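Local coordinates for protein precorrin-6A reductase (Rhodobacter capsulatus, PDB 4X7G) that catalyses the NADPH-dependent reduction of precorrin-6A in cobalamin biosynthesis, holding nucleotide and tetrapyrrole between two Rossmann-fold domains, at residues A[54-57]-A[58-62]; A[239-243]-A[244-248]. All blocks are in the same frame, centred on the assembly; numbering follows the deposited sequence.

Interaction 1 (A[54-57]-A[58-62]); sequences AGLV and DYLTR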
ATOM      1  N   ALA A  54      12.647   8.362  16.576  1.00 19.45           N
ATOM      2  CA  ALA A  54      13.872   8.115  17.228  1.00 18.48           C
ATOM      3  C   ALA A  54      14.470   6.772  16.973  1.00 17.51           C
ATOM      4  O   ALA A  54      15.677   6.638  16.768  1.00 18.67           O
ATOM      5  CB  ALA A  54      13.716   8.397  18.760  1.00 20.06           C
ATOM      6  N   GLY A  55      13.644   5.772  16.950  1.00 18.28           N
ATOM      7  CA  GLY A  55      14.050   4.430  16.635  1.00 16.68           C
ATOM      8  C   GLY A  55      14.602   4.243  15.215  1.00 15.69           C
ATOM      9  O   GLY A  55      15.594   3.556  15.025  1.00 17.11           O
ATOM     10  N   LEU A  56      13.966   4.955  14.264  1.00 15.72           N
ATOM     11  CA  LEU A  56      14.419   4.847  12.882  1.00 15.06           C
ATOM     12  C   LEU A  56      15.748   5.621  12.749  1.00 15.83           C
ATOM     13  O   LEU A  56      16.672   5.216  12.074  1.00 14.96           O
ATOM     14  CB  LEU A  56      13.369   5.431  11.955  1.00 14.24           C
ATOM     15  CG  LEU A  56      13.795   5.453  10.450  1.00 14.70           C
ATOM     16  CD1 LEU A  56      14.221   4.079   9.975  1.00 14.29           C
ATOM     17  CD2 LEU A  56      12.599   5.970   9.626  1.00 14.43           C
ATOM     18  N   VAL A  57      15.846   6.779  13.405  1.00 16.14           N
ATOM     19  CA  VAL A  57      17.147   7.486  13.465  1.00 16.19           C
ATOM     20  C   VAL A  57      18.281   6.563  13.946  1.00 16.53           C
ATOM     21  O   VAL A  57      19.354   6.441  13.331  1.00 17.07           O
ATOM     22  CB  VAL A  57      17.014   8.731  14.378  1.00 17.49           C
ATOM     23  CG1 VAL A  57      18.405   9.258  14.777  1.00 18.63           C
ATOM     24  CG2 VAL A  57      16.239   9.795  13.684  1.00 19.66           C
ATOM     25  N   ASP A  58      18.003   5.872  15.024  1.00 16.26           N
ATOM     26  CA  ASP A  58      18.953   4.988  15.611  1.00 18.75           C
ATOM     27  C   ASP A  58      19.339   3.882  14.624  1.00 17.77           C
ATOM     28  O   ASP A  58      20.487   3.468  14.468  1.00 17.67           O
ATOM     29  CB  ASP A  58      18.500   4.334  16.947  1.00 23.61           C
ATOM     30  CG  ASP A  58      19.568   3.418  17.570  1.00 34.21           C
ATOM     31  OD1 ASP A  58      20.664   3.964  17.918  1.00 35.98           O
ATOM     32  OD2 ASP A  58      19.334   2.146  17.698  1.00 43.49           O
ATOM     33  N   TYR A  59      18.344   3.284  13.982  1.00 17.25           N
ATOM     34  CA  TYR A  59      18.593   2.221  12.987  1.00 16.81           C
ATOM     35  C   TYR A  59      19.449   2.730  11.827  1.00 15.79           C
ATOM     36  O   TYR A  59      20.419   2.065  11.419  1.00 15.91           O
ATOM     37  CB  TYR A  59      17.236   1.709  12.462  1.00 17.19           C
ATOM     38  CG  TYR A  59      17.422   0.714  11.395  1.00 16.70           C
ATOM     39  CD1 TYR A  59      17.633  -0.581  11.702  1.00 18.67           C
ATOM     40  CD2 TYR A  59      17.417   1.122  10.063  1.00 18.61           C
ATOM     41  CE1 TYR A  59      17.786  -1.557  10.668  1.00 19.73           C
ATOM     42  CE2 TYR A  59      17.637   0.210   9.052  1.00 20.37           C
ATOM     43  CZ  TYR A  59      17.778  -1.035   9.331  1.00 17.59           C
ATOM     44  OH  TYR A  59      17.980  -1.897   8.303  1.00 23.35           O
ATOM     45  N   LEU A  60      19.065   3.879  11.274  1.00 15.24           N
ATOM     46  CA  LEU A  60      19.817   4.374  10.138  1.00 15.13           C
ATOM     47  C   LEU A  60      21.304   4.556  10.485  1.00 16.49           C
ATOM     48  O   LEU A  60      22.201   4.322   9.691  1.00 16.56           O
ATOM     49  CB  LEU A  60      19.243   5.728   9.662  1.00 15.98           C
ATOM     50  CG  LEU A  60      17.807   5.686   9.131  1.00 14.15           C
ATOM     51  CD1 LEU A  60      17.279   7.093   8.864  1.00 15.67           C
ATOM     52  CD2 LEU A  60      17.753   4.869   7.805  1.00 15.20           C
ATOM     53  N   THR A  61      21.510   4.990  11.740  1.00 17.06           N
ATOM     54  CA  THR A  61      22.887   5.294  12.186  1.00 18.26           C
ATOM     55  C   THR A  61      23.643   3.971  12.398  1.00 17.49           C
ATOM     56  O   THR A  61      24.761   3.806  11.882  1.00 19.93           O
ATOM     57  CB  THR A  61      22.828   6.152  13.496  1.00 18.16           C
ATOM     58  OG1 THR A  61      22.091   7.322  13.242  1.00 21.87           O
ATOM     59  CG2 THR A  61      24.241   6.502  13.986  1.00 22.74           C
ATOM     60  N   ARG A  62      23.079   3.069  13.142  1.00 18.46           N
ATOM     61  CA  ARG A  62      23.799   1.826  13.466  1.00 20.10           C
ATOM     62  C   ARG A  62      23.997   0.959  12.274  1.00 19.94           C
ATOM     63  O   ARG A  62      25.000   0.230  12.163  1.00 19.29           O
ATOM     64  CB  ARG A  62      23.190   1.073  14.607  1.00 27.56           C
ATOM     65  CG  ARG A  62      21.828   0.572  14.442  1.00 32.99           C
ATOM     66  CD  ARG A  62      21.540  -0.301  15.650  1.00 40.55           C
ATOM     67  NE  ARG A  62      21.436   0.457  16.903  1.00 45.27           N
ATOM     68  CZ  ARG A  62      22.408   0.703  17.792  1.00 51.10           C
ATOM     69  NH1 ARG A  62      23.655   0.275  17.607  1.00 60.68           N
ATOM     70  NH2 ARG A  62      22.121   1.407  18.896  1.00 53.63           N
TER
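Leu56 meets Leu60, and Val57 meets Thr61, one turn apart within helix 52-63, a local i to i+4 contact on a helix flanking the parallel sheet of a Rossmann-type domain. Four successive backbone bonds carry it, from the amides of residues 58 to 61 to the carbonyls of residues 54 to 57; Leu60 N to Leu56 O is the straightest, 2.9 Å with 171° at the hydrogen.

On the buried side, Leu56 sends its CD1 branch against Leu60 CG at 4.0 Å, the two leucines crossing at a slant. The same CD1 lies obliquely beside the Tyr59 ring, 4.4 Å from Tyr59 CD2.

Val57 O takes two donors from a single residue. Thr61 N reaches it from one face of the carbonyl plane at 3.0 Å; Thr61 OG1 donates to Val57 O from the other face at 2.9 Å, above the plane. With OG1 lying beside its own backbone N (chi1 -58°), the hydroxyl is folded back onto the preceding turn.

On the outer surface, Arg62 grips Asp58 side-on: NE and NH2 both go to Asp58 OD2, with NE at 2.8 Å in a salt bridge.

Around the helix, Leu56 and Val57 pack on Ala86 of helix 77-90, Leu60 and Tyr59 rest on Leu5 of strand 4-7, and Tyr59 also makes a cation-pi contact with Arg46 of strand 45-47.

Interaction 2 (A[239-243]-A[244-248]); sequences GWLAD and HGATP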
ATOM      1  N   GLY A 239      17.280   6.435 -11.363  1.00 14.31           N
ATOM      2  CA  GLY A 239      17.974   7.733 -11.679  1.00 13.46           C
ATOM      3  C   GLY A 239      18.263   8.516 -10.429  1.00 12.50           C
ATOM      4  O   GLY A 239      19.342   9.112 -10.301  1.00 13.68           O
ATOM      5  N   TRP A 240      17.307   8.585  -9.497  1.00 11.47           N
ATOM      6  CA  TRP A 240      17.520   9.279  -8.231  1.00 11.76           C
ATOM      7  C   TRP A 240      18.650   8.672  -7.485  1.00 11.88           C
ATOM      8  O   TRP A 240      19.523   9.383  -6.940  1.00 12.35           O
ATOM      9  CB  TRP A 240      16.198   9.282  -7.462  1.00 11.78           C
ATOM     10  CG  TRP A 240      16.229   9.991  -6.141  1.00 11.94           C
ATOM     11  CD1 TRP A 240      15.756  11.279  -5.908  1.00 12.20           C
ATOM     12  CD2 TRP A 240      16.701   9.522  -4.909  1.00 12.14           C
ATOM     13  NE1 TRP A 240      15.922  11.608  -4.612  1.00 12.61           N
ATOM     14  CE2 TRP A 240      16.521  10.568  -3.961  1.00 12.46           C
ATOM     15  CE3 TRP A 240      17.210   8.295  -4.467  1.00 11.94           C
ATOM     16  CZ2 TRP A 240      16.901  10.427  -2.667  1.00 13.40           C
ATOM     17  CZ3 TRP A 240      17.551   8.161  -3.162  1.00 12.10           C
ATOM     18  CH2 TRP A 240      17.404   9.195  -2.249  1.00 12.75           C
ATOM     19  N   LEU A 241      18.746   7.317  -7.418  1.00 11.81           N
ATOM     20  CA  LEU A 241      19.791   6.722  -6.672  1.00 12.03           C
ATOM     21  C   LEU A 241      21.156   7.055  -7.303  1.00 11.83           C
ATOM     22  O   LEU A 241      22.102   7.376  -6.578  1.00 12.85           O
ATOM     23  CB  LEU A 241      19.628   5.181  -6.648  1.00 12.83           C
ATOM     24  CG  LEU A 241      18.580   4.645  -5.707  1.00 12.09           C
ATOM     25  CD1 LEU A 241      18.236   3.177  -5.981  1.00 14.39           C
ATOM     26  CD2 LEU A 241      19.008   4.813  -4.297  1.00 13.59           C
ATOM     27  N   ALA A 242      21.227   6.932  -8.614  1.00 13.46           N
ATOM     28  CA  ALA A 242      22.488   7.295  -9.298  1.00 13.34           C
ATOM     29  C   ALA A 242      22.921   8.762  -9.005  1.00 13.14           C
ATOM     30  O   ALA A 242      24.064   9.030  -8.641  1.00 13.61           O
ATOM     31  CB  ALA A 242      22.406   7.036 -10.761  1.00 15.85           C
ATOM     32  N   ASP A 243      21.906   9.617  -9.133  1.00 13.25           N
ATOM     33  CA  ASP A 243      22.129  11.087  -8.879  1.00 12.20           C
ATOM     34  C   ASP A 243      22.606  11.375  -7.507  1.00 14.07           C
ATOM     35  O   ASP A 243      23.434  12.323  -7.302  1.00 14.53           O
ATOM     36  CB  ASP A 243      20.870  11.863  -9.109  1.00 13.90           C
ATOM     37  CG  ASP A 243      20.495  12.098 -10.481  1.00 13.59           C
ATOM     38  OD1 ASP A 243      21.212  11.778 -11.491  1.00 15.26           O
ATOM     39  OD2 ASP A 243      19.368  12.652 -10.724  1.00 16.71           O
ATOM     40  N   HIS A 244      22.220  10.599  -6.475  1.00 12.10           N
ATOM     41  CA  HIS A 244      22.587  10.808  -5.126  1.00 12.87           C
ATOM     42  C   HIS A 244      23.754   9.931  -4.700  1.00 11.18           C
ATOM     43  O   HIS A 244      24.030   9.804  -3.520  1.00 13.92           O
ATOM     44  CB  HIS A 244      21.369  10.565  -4.203  1.00 12.83           C
ATOM     45  CG  HIS A 244      20.340  11.626  -4.373  1.00 12.72           C
ATOM     46  ND1 HIS A 244      19.487  11.661  -5.403  1.00 13.01           N
ATOM     47  CD2 HIS A 244      19.978  12.667  -3.572  1.00 13.92           C
ATOM     48  CE1 HIS A 244      18.686  12.725  -5.330  1.00 13.54           C
ATOM     49  NE2 HIS A 244      18.946  13.290  -4.203  1.00 13.47           N
ATOM     50  N   GLY A 245      24.474   9.404  -5.693  1.00 13.48           N
ATOM     51  CA  GLY A 245      25.740   8.752  -5.390  1.00 13.50           C
ATOM     52  C   GLY A 245      25.679   7.343  -4.937  1.00 13.65           C
ATOM     53  O   GLY A 245      26.705   6.794  -4.528  1.00 15.11           O
ATOM     54  N   ALA A 246      24.501   6.700  -4.958  1.00 12.74           N
ATOM     55  CA  ALA A 246      24.441   5.276  -4.656  1.00 12.15           C
ATOM     56  C   ALA A 246      25.042   4.487  -5.778  1.00 13.59           C
ATOM     57  O   ALA A 246      24.778   4.762  -6.969  1.00 14.45           O
ATOM     58  CB  ALA A 246      22.988   4.894  -4.507  1.00 12.77           C
ATOM     59  N   THR A 247      25.863   3.515  -5.462  1.00 11.77           N
ATOM     60  CA  THR A 247      26.434   2.622  -6.491  1.00 13.40           C
ATOM     61  C   THR A 247      26.334   1.161  -5.950  1.00 12.46           C
ATOM     62  O   THR A 247      26.362   0.917  -4.758  1.00 12.70           O
ATOM     63  CB  THR A 247      27.936   2.922  -6.733  1.00 15.26           C
ATOM     64  OG1 THR A 247      28.610   2.912  -5.525  1.00 16.59           O
ATOM     65  CG2 THR A 247      28.056   4.339  -7.360  1.00 17.41           C
ATOM     66  N   PRO A 248      26.281   0.226  -6.913  1.00 12.65           N
ATOM     67  CA  PRO A 248      26.198  -1.139  -6.513  1.00 13.14           C
ATOM     68  C   PRO A 248      27.542  -1.676  -6.048  1.00 13.17           C
ATOM     69  O   PRO A 248      28.580  -0.999  -6.068  1.00 13.89           O
ATOM     70  CB  PRO A 248      25.770  -1.828  -7.806  1.00 14.52           C
ATOM     71  CG  PRO A 248      26.198  -0.991  -8.858  1.00 17.03           C
ATOM     72  CD  PRO A 248      26.198   0.393  -8.356  1.00 16.06           C
TER
HETATM   73  O   HOH W   1      25.910   7.123  -8.350  1.00 16.03           O
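The backbone of 239-248 leaves helix 234-243 through a Schellman motif: Ala246 N reaches back to Leu241 O at 3.0 Å, and Gly245 N bonds to Ala242 O inside that turn. Gly245 holds the C-prime place with positive phi (83°), the left-handed conformation that glycine readily adopts. The reversal brings Ala246 back against the helix, where its CB packs on Leu241 CD2 at 4.0 Å, the hydrophobic contact between C3 and C-double-prime that commonly accompanies a Schellman motif.

On another side of the turn, His244 folds back over Trp240. Its CG lies beside its backbone N (chi1 -69°), which turns the ring over the indole. The imidazole forms an offset stack with the five-membered ring of the indole, centroids 3.8 Å apart and planes 24° from parallel. His244 CE1 comes over the indole face, 3.1 Å from Trp240 NE1, a close approach of ring atoms. The indole N-H itself is used by Asp229 of strand 229-231, while the rest of the ring packs on Cys231, Cys95 and Ile69; Cys95 and Cys231 are joined by a disulfide. His244 O continues the connection to the sheet by accepting from His67 NE2. A water bridges the two sides of the turn, donating to both Ala242 O and Ala246 O.

Trp240 O takes two donors from His244, on opposite faces of the carbonyl plane: the backbone N holds the chain, and ND1, at 2.7 Å, fixes the ring's rotation, with that oxygen close to the imidazole plane.

Interactions 1 and 2 are both local helix contacts, one within a helix and the other at a helix's C-terminal end, and they share the domain built on the sheet that runs from strand 45-47 to strand 229-231. Their centres lie 22 Å apart and their nearest atoms about 11 Å, so they do not touch; the sheet relates them, since residues 54-62 pack on strand 4-7 and residues 239-248 on the adjacent strand 67-70. The Leu56 side chain of interaction 1 is about 6 Å from the bound NADP and about 13 Å from the bound tetrapyrrole. Strand 229-231 and helix 234-243 return the chain's end to this sheet, consistent with strand-swapping between the Rossmann-fold domains.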